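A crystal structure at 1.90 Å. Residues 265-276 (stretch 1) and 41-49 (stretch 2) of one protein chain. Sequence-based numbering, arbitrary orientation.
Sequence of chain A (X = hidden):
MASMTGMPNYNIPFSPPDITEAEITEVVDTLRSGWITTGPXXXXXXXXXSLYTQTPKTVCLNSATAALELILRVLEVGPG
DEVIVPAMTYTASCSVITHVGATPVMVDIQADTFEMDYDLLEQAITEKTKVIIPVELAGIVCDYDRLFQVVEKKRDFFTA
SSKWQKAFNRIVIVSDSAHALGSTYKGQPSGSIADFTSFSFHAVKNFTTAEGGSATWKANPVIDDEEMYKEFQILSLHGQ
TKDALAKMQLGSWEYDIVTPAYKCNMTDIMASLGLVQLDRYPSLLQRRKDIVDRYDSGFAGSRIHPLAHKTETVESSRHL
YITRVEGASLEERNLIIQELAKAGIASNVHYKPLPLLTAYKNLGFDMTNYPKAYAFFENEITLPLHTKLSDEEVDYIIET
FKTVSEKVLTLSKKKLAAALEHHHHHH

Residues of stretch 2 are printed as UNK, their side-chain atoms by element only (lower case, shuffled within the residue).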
# COMPACT_ATOMS: atom_id res chain seq x y z
N ASN A 265 -1.85 -0.51 -5.36
CA ASN A 265 -2.76 -1.25 -6.25
C ASN A 265 -3.43 -2.42 -5.55
O ASN A 265 -2.95 -2.88 -4.49
CB ASN A 265 -1.99 -1.78 -7.48
CG ASN A 265 -0.82 -2.65 -7.08
OD1 ASN A 265 0.08 -2.22 -6.31
ND2 ASN A 265 -0.76 -3.86 -7.60
N MET A 266 -4.61 -2.79 -6.07
CA MET A 266 -5.40 -3.96 -5.63
C MET A 266 -5.04 -5.20 -6.41
O MET A 266 -4.91 -5.14 -7.66
CB MET A 266 -6.91 -3.69 -5.77
CG MET A 266 -7.72 -4.84 -5.21
SD MET A 266 -9.50 -4.75 -5.39
CE MET A 266 -9.77 -3.66 -3.97
N THR A 267 -4.87 -6.31 -5.70
CA THR A 267 -4.58 -7.56 -6.35
C THR A 267 -5.90 -8.23 -6.80
O THR A 267 -6.97 -7.97 -6.21
CB THR A 267 -3.88 -8.56 -5.42
OG1 THR A 267 -4.73 -8.86 -4.32
CG2 THR A 267 -2.53 -8.05 -4.89
N ASP A 268 -5.78 -9.13 -7.75
CA ASP A 268 -6.93 -9.94 -8.18
C ASP A 268 -7.42 -10.90 -7.10
O ASP A 268 -8.54 -11.38 -7.14
CB ASP A 268 -6.61 -10.69 -9.51
CG ASP A 268 -6.99 -9.89 -10.75
OD1 ASP A 268 -7.13 -8.65 -10.71
OD2 ASP A 268 -7.17 -10.53 -11.79
N ILE A 269 -6.52 -11.20 -6.13
CA ILE A 269 -6.88 -11.98 -4.96
C ILE A 269 -7.98 -11.24 -4.19
O ILE A 269 -9.10 -11.78 -3.98
CB ILE A 269 -5.67 -12.28 -4.07
CG1 ILE A 269 -4.74 -13.24 -4.79
CG2 ILE A 269 -6.11 -12.90 -2.75
CD1 ILE A 269 -3.37 -13.38 -4.17
N MET A 270 -7.69 -9.98 -3.88
CA MET A 270 -8.67 -9.09 -3.21
C MET A 270 -9.87 -8.81 -4.12
O MET A 270 -11.04 -8.80 -3.64
CB MET A 270 -8.03 -7.77 -2.84
CG MET A 270 -7.32 -7.77 -1.47
SD MET A 270 -6.29 -9.19 -1.22
CE MET A 270 -5.01 -8.89 -2.34
N ALA A 271 -9.62 -8.55 -5.42
CA ALA A 271 -10.75 -8.24 -6.33
C ALA A 271 -11.74 -9.43 -6.41
O ALA A 271 -12.97 -9.24 -6.55
CB ALA A 271 -10.29 -7.82 -7.72
N SER A 272 -11.20 -10.65 -6.29
CA SER A 272 -12.00 -11.89 -6.30
C SER A 272 -13.03 -11.85 -5.16
O SER A 272 -14.21 -12.11 -5.37
CB SER A 272 -11.12 -13.13 -6.23
OG SER A 272 -10.51 -13.42 -7.48
N LEU A 273 -12.57 -11.52 -3.96
CA LEU A 273 -13.44 -11.36 -2.83
C LEU A 273 -14.49 -10.32 -3.11
O LEU A 273 -15.68 -10.55 -2.84
CB LEU A 273 -12.62 -10.99 -1.58
CG LEU A 273 -11.61 -12.01 -1.04
CD1 LEU A 273 -10.83 -11.35 0.13
CD2 LEU A 273 -12.28 -13.26 -0.59
N GLY A 274 -14.07 -9.20 -3.68
CA GLY A 274 -14.95 -8.11 -4.01
C GLY A 274 -16.04 -8.45 -4.98
O GLY A 274 -17.17 -8.05 -4.78
N LEU A 275 -15.74 -9.23 -6.01
CA LEU A 275 -16.74 -9.57 -7.02
C LEU A 275 -17.91 -10.35 -6.42
O LEU A 275 -19.08 -10.13 -6.77
CB LEU A 275 -16.12 -10.37 -8.15
CG LEU A 275 -15.14 -9.64 -9.06
CD1 LEU A 275 -14.39 -10.62 -9.97
CD2 LEU A 275 -15.82 -8.57 -9.91
N VAL A 276 -17.56 -11.32 -5.57
CA VAL A 276 -18.53 -12.18 -4.91
C VAL A 276 -19.31 -11.38 -3.85
O VAL A 276 -20.54 -11.48 -3.78
CB VAL A 276 -17.85 -13.43 -4.28
CG1 VAL A 276 -18.83 -14.22 -3.42
CG2 VAL A 276 -17.34 -14.32 -5.40
N UNK A 41 -9.65 -9.31 -13.08
CA UNK A 41 -10.66 -9.25 -12.01
C UNK A 41 -10.73 -7.89 -11.35
O UNK A 41 -11.83 -7.41 -11.04
c UNK A 41 -10.67 -11.77 -11.57
c UNK A 41 -10.47 -10.37 -10.97
c UNK A 41 -10.87 -14.24 -10.82
c UNK A 41 -10.98 -12.76 -10.47
n UNK A 41 -11.30 -14.51 -12.19
N UNK A 42 -9.58 -7.26 -11.14
CA UNK A 42 -9.57 -5.89 -10.60
C UNK A 42 -10.29 -4.88 -11.54
O UNK A 42 -11.10 -4.12 -11.09
o UNK A 42 -7.68 -6.27 -9.13
c UNK A 42 -8.13 -3.99 -9.68
c UNK A 42 -8.15 -5.43 -10.18
N UNK A 43 -10.03 -4.98 -12.84
CA UNK A 43 -10.70 -4.14 -13.84
C UNK A 43 -12.21 -4.43 -13.85
O UNK A 43 -13.01 -3.52 -13.87
n UNK A 43 -5.92 -1.70 -13.60
c UNK A 43 -8.02 -2.94 -14.38
c UNK A 43 -10.06 -4.26 -15.24
c UNK A 43 -6.53 -2.64 -14.58
c UNK A 43 -8.53 -4.05 -15.28
N UNK A 44 -12.60 -5.69 -13.74
CA UNK A 44 -14.02 -6.06 -13.75
C UNK A 44 -14.67 -5.54 -12.46
O UNK A 44 -15.77 -5.03 -12.52
c UNK A 44 -16.48 -7.71 -15.10
c UNK A 44 -15.64 -8.11 -13.89
c UNK A 44 -14.20 -7.58 -13.89
o UNK A 44 -17.69 -8.04 -15.10
o UNK A 44 -15.99 -7.03 -16.03
N UNK A 45 -13.94 -5.59 -11.33
CA UNK A 45 -14.52 -5.07 -10.07
C UNK A 45 -14.77 -3.56 -10.13
O UNK A 45 -15.82 -3.08 -9.72
c UNK A 45 -15.65 -5.41 -7.16
c UNK A 45 -14.25 -4.89 -7.50
c UNK A 45 -13.27 -5.17 -6.39
c UNK A 45 -13.68 -5.43 -8.84
N UNK A 46 -13.81 -2.85 -10.71
CA UNK A 46 -13.94 -1.42 -10.92
C UNK A 46 -15.17 -1.12 -11.79
O UNK A 46 -15.90 -0.16 -11.53
c UNK A 46 -10.20 -0.44 -11.32
c UNK A 46 -12.70 -0.85 -11.57
c UNK A 46 -11.46 -0.87 -10.65
o UNK A 46 -10.17 -0.38 -12.56
o UNK A 46 -9.19 -0.14 -10.60
N UNK A 47 -15.30 -1.85 -12.89
CA UNK A 47 -16.45 -1.68 -13.82
C UNK A 47 -17.78 -1.90 -13.08
O UNK A 47 -18.66 -1.03 -13.11
c UNK A 47 -15.16 -2.17 -15.97
n UNK A 47 -13.68 -6.17 -17.33
c UNK A 47 -13.78 -4.85 -17.36
n UNK A 47 -12.68 -4.10 -17.39
c UNK A 47 -16.29 -2.62 -15.02
c UNK A 47 -15.24 -2.82 -17.39
n UNK A 47 -14.99 -4.26 -17.39
N UNK A 48 -17.92 -3.02 -12.38
CA UNK A 48 -19.13 -3.33 -11.63
C UNK A 48 -19.43 -2.32 -10.50
O UNK A 48 -20.57 -1.95 -10.27
c UNK A 48 -20.50 -8.17 -9.76
n UNK A 48 -21.62 -8.12 -9.05
n UNK A 48 -19.56 -9.08 -9.46
c UNK A 48 -19.12 -5.82 -12.22
c UNK A 48 -19.18 -7.22 -11.65
n UNK A 48 -20.35 -7.32 -10.79
c UNK A 48 -19.07 -4.76 -11.11
N UNK A 49 -18.38 -1.89 -9.80
CA UNK A 49 -18.54 -0.92 -8.74
C UNK A 49 -19.03 0.44 -9.27
O UNK A 49 -19.89 1.07 -8.64
c UNK A 49 -17.22 -0.78 -7.93
c UNK A 49 -15.51 -1.60 -6.31
c UNK A 49 -17.95 -1.95 -5.84
c UNK A 49 -16.90 -1.88 -6.94

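Position 41 carries four carbons in an unbranched row ending in a nitrogen. Its chain starts toward stretch 1, passes among D268, A271, S272 and L275, and then its end leads away, with the terminal nitrogen hydrogen-bonded elsewhere in the structure. This is a lysine, K41. Its aliphatic part makes the contact, CD lying 3.1 Å from S272 OG, while its backbone N donates to D268 OD2 at 3.1 Å.

At position 42 a single carbon bears one oxygen and one carbon, and the oxygen meets the D268 carboxylate and the A271 methyl; this beta-branched pattern is threonine, T42. It donates twice to the same carboxylate oxygen, from N to D268 OD1 at 2.8 Å and from OG1 to D268 OD1 at 2.9 Å. The hydroxyl also packs against A271, with OG1 3.3 Å from A271 CB.

Position 43 again has four carbons in a row and a terminal nitrogen, but it points away and touches nothing on stretch 1; it is a lysine, K43.

Position 44 has three carbons, the third carrying two oxygens, and its aliphatic part meets L275; it is a glutamate, E44, with CG standing 4.0 Å from L275 CD2.

At position 45, four carbons forked at the second reach M266, A271, G274 and L275: a leucine. L45 CD2 lies 3.9 Å from M266 SD, and L45 CD1 3.8 Å from G274 C. A beta carbon at G274 would fall 2.7 Å from L45 CD2, so the glycine leaves room for this side chain.

Position 46 has three carbons with two oxygens on the last and makes no contact with stretch 1. It is a glutamate, E46, whose oxygens are hydrogen-bonded elsewhere in the structure.

At position 47, three carbons lead to a nitrogen and a carbon bearing two more nitrogens, beyond reach of stretch 1: an arginine. R47 forms a salt bridge one turn back, NH2 to E44 OE1 at 2.8 Å.

Position 48 repeats this atom pattern, but a terminal nitrogen reaches the carbonyl of L275; this is an arginine, R48. Its NH1 donates to L275 O at 2.9 Å, the acceptor lying at the guanidinium edge, near its plane.

Position 49, four carbons forked at the second, without contact to stretch 1, is a leucine, L49.

The helix axes run in broadly the same direction, at 37°, and come within 8.5 Å of each other. D268 binds successive amides of the second helix, polar links near the start of its own helix. Farther along, L275 fits among K41, E44, L45 and R48, and L45 packs against A271 and over G274.

Stretch 2, residues 41-49: KTKELERRL
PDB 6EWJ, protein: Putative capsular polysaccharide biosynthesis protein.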